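Pyridoxamine 5-phosphate-dependent dehydrase (Escherichia coli, PDB 3B8X) removes the C3'-hydroxyl group of GDP-4-keto-6-deoxy-D-mannose by a combined transamination and deoxygenation, a step in making the O-antigen sugar L-colitose. Local coordinates at residues Glu34-Tyr39 against Val251-Met256. The protein carries 1 engineered substitution. Residues are numbered along the deposited sequence; the frame is centred on the assembly and turned at random.
Sequences EYVKQY and VRPLEM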
loop_
_atom_site.group_PDB
_atom_site.type_symbol
_atom_site.label_atom_id
_atom_site.label_comp_id
_atom_site.label_asym_id
_atom_site.label_seq_id
_atom_site.Cartn_x
_atom_site.Cartn_y
_atom_site.Cartn_z
ATOM N N GLU B 34 -0.463 -19.205 3.569
ATOM C CA GLU B 34 0.586 -20.184 3.757
ATOM C C GLU B 34 1.849 -20.030 2.928
ATOM O O GLU B 34 2.957 -20.074 3.477
ATOM C CB GLU B 34 -0.015 -21.587 3.568
ATOM C CG GLU B 34 -0.606 -22.145 4.847
ATOM C CD GLU B 34 0.168 -21.676 6.069
ATOM O OE1 GLU B 34 1.368 -22.015 6.187
ATOM O OE2 GLU B 34 -0.418 -20.951 6.902
ATOM N N TYR B 35 1.700 -19.754 1.640
ATOM C CA TYR B 35 2.889 -19.488 0.823
ATOM C C TYR B 35 3.647 -18.250 1.322
ATOM O O TYR B 35 4.866 -18.260 1.362
ATOM C CB TYR B 35 2.552 -19.383 -0.673
ATOM C CG TYR B 35 2.226 -20.714 -1.321
ATOM C CD1 TYR B 35 0.930 -21.008 -1.757
ATOM C CD2 TYR B 35 3.206 -21.692 -1.510
ATOM C CE1 TYR B 35 0.607 -22.252 -2.295
ATOM C CE2 TYR B 35 2.894 -22.922 -2.122
ATOM C CZ TYR B 35 1.591 -23.200 -2.484
ATOM O OH TYR B 35 1.256 -24.426 -3.038
ATOM N N VAL B 36 2.933 -17.179 1.694
ATOM C CA VAL B 36 3.598 -15.988 2.193
ATOM C C VAL B 36 4.334 -16.336 3.493
ATOM O O VAL B 36 5.461 -15.926 3.720
ATOM C CB VAL B 36 2.582 -14.844 2.499
ATOM C CG1 VAL B 36 3.258 -13.743 3.351
ATOM C CG2 VAL B 36 2.007 -14.309 1.189
ATOM N N LYS B 37 3.664 -17.098 4.345
ATOM C CA LYS B 37 4.240 -17.488 5.610
ATOM C C LYS B 37 5.530 -18.254 5.358
ATOM O O LYS B 37 6.544 -17.994 5.996
ATOM C CB LYS B 37 3.244 -18.350 6.404
ATOM C CG LYS B 37 2.059 -17.612 6.988
ATOM C CD LYS B 37 1.835 -18.009 8.443
ATOM C CE LYS B 37 0.833 -19.149 8.583
ATOM N NZ LYS B 37 1.473 -20.507 8.563
ATOM N N GLN B 38 5.463 -19.228 4.461
ATOM C CA GLN B 38 6.602 -20.059 4.122
ATOM C C GLN B 38 7.727 -19.171 3.575
ATOM O O GLN B 38 8.917 -19.299 3.925
ATOM C CB GLN B 38 6.154 -20.981 3.004
ATOM C CG GLN B 38 6.979 -22.224 2.795
ATOM C CD GLN B 38 6.301 -23.164 1.809
ATOM O OE1 GLN B 38 6.875 -23.510 0.763
ATOM N NE2 GLN B 38 5.048 -23.545 2.114
ATOM N N TYR B 39 7.361 -18.309 2.640
ATOM C CA TYR B 39 8.355 -17.399 2.079
ATOM C C TYR B 39 9.057 -16.562 3.185
ATOM O O TYR B 39 10.264 -16.315 3.146
ATOM C CB TYR B 39 7.597 -16.419 1.185
ATOM C CG TYR B 39 8.469 -15.363 0.587
ATOM C CD1 TYR B 39 9.382 -15.662 -0.404
ATOM C CD2 TYR B 39 8.346 -14.048 0.985
ATOM C CE1 TYR B 39 10.179 -14.659 -0.990
ATOM C CE2 TYR B 39 9.123 -13.055 0.409
ATOM C CZ TYR B 39 10.016 -13.353 -0.597
ATOM O OH TYR B 39 10.749 -12.325 -1.160
ATOM N N VAL B 251 -1.471 -3.491 3.486
ATOM C CA VAL B 251 -0.390 -3.608 2.497
ATOM C C VAL B 251 0.048 -5.072 2.376
ATOM O O VAL B 251 1.218 -5.404 2.258
ATOM C CB VAL B 251 0.812 -2.700 2.791
ATOM C CG1 VAL B 251 0.329 -1.227 2.720
ATOM C CG2 VAL B 251 1.373 -3.038 4.167
ATOM N N ARG B 252 -0.926 -5.958 2.464
ATOM C CA ARG B 252 -0.638 -7.360 2.360
ATOM C C ARG B 252 -0.176 -7.685 0.930
ATOM O O ARG B 252 -0.590 -7.012 -0.018
ATOM C CB ARG B 252 -1.934 -8.135 2.656
ATOM C CG ARG B 252 -2.411 -8.081 4.088
ATOM C CD ARG B 252 -3.604 -8.996 4.222
ATOM N NE ARG B 252 -4.758 -8.637 3.400
ATOM C CZ ARG B 252 -6.020 -8.830 3.773
ATOM N NH1 ARG B 252 -6.285 -9.400 4.948
ATOM N NH2 ARG B 252 -7.021 -8.466 2.971
ATOM N N PRO B 253 0.696 -8.686 0.768
ATOM C CA PRO B 253 1.112 -9.080 -0.572
ATOM C C PRO B 253 0.109 -10.145 -0.969
ATOM O O PRO B 253 -0.633 -10.646 -0.127
ATOM C CB PRO B 253 2.467 -9.811 -0.345
ATOM C CG PRO B 253 2.466 -10.247 1.129
ATOM C CD PRO B 253 1.353 -9.486 1.829
ATOM N N LEU B 254 0.172 -10.584 -2.222
ATOM C CA LEU B 254 -0.729 -11.641 -2.698
ATOM C C LEU B 254 -0.130 -13.011 -2.421
ATOM O O LEU B 254 1.092 -13.156 -2.376
ATOM C CB LEU B 254 -0.966 -11.490 -4.190
ATOM C CG LEU B 254 -1.816 -10.249 -4.501
ATOM C CD1 LEU B 254 -1.959 -10.079 -5.985
ATOM C CD2 LEU B 254 -3.149 -10.348 -3.807
ATOM N N GLU B 255 -0.973 -14.036 -2.293
ATOM C CA GLU B 255 -0.426 -15.377 -2.088
ATOM C C GLU B 255 0.508 -15.828 -3.247
ATOM O O GLU B 255 1.492 -16.564 -3.069
ATOM C CB GLU B 255 -1.569 -16.359 -1.888
ATOM C CG GLU B 255 -1.062 -17.680 -1.505
ATOM C CD GLU B 255 -0.687 -17.842 -0.030
ATOM O OE1 GLU B 255 -0.135 -16.930 0.652
ATOM O OE2 GLU B 255 -0.904 -18.963 0.459
ATOM N N MET B 256 0.200 -15.366 -4.460
ATOM C CA MET B 256 1.005 -15.698 -5.610
ATOM C C MET B 256 2.408 -15.142 -5.450
ATOM O O MET B 256 3.383 -15.793 -5.852
ATOM C CB MET B 256 0.384 -15.101 -6.871
ATOM C CG MET B 256 -0.677 -15.993 -7.476
ATOM S SD MET B 256 -1.262 -14.990 -8.831
ATOM C CE MET B 256 -2.666 -15.880 -9.465
#
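A carboxylate binds backbone N-H groups at the amino-terminal end of helix 34-47 in this PLP-dependent aminotransferase-type fold: Glu-255, in the first turn of the long helix 255-286, reaches across to backbone N-H groups that the helix leaves without intrahelical partners. CG stands anti to its own backbone N (chi1 -173°) and the chain then bends at chi2, turning the carboxylate to the helix end. Glu-255 OE2 accepts Tyr-35 N at 3.0 Å and Glu-255 OE1 accepts Val-36 N at 3.2 Å, both bonds fairly straight and both arriving from above the carboxylate plane. OE1 also takes the N-H of Gly-33, so three backbone donors grip this buried acid; they and the helix dipole would be expected to stabilise its negative charge. The side chains of Tyr-35 and Glu-255 cross at about a right angle, with Glu-255 CG in plane at the ring edge, 3.9 Å from Tyr-35 CD1. Tyr-35 also packs on Ala-259 and Ile-262 of the long helix, while Leu-254 and Met-256 meet their own counterparts in the second subunit, placing the contact close to the dimer interface. Met-54 of strand 51-55 touches both Val-36 and Pro-253, and Val-36 CG2 lies 4.1 Å from Pro-253 CG.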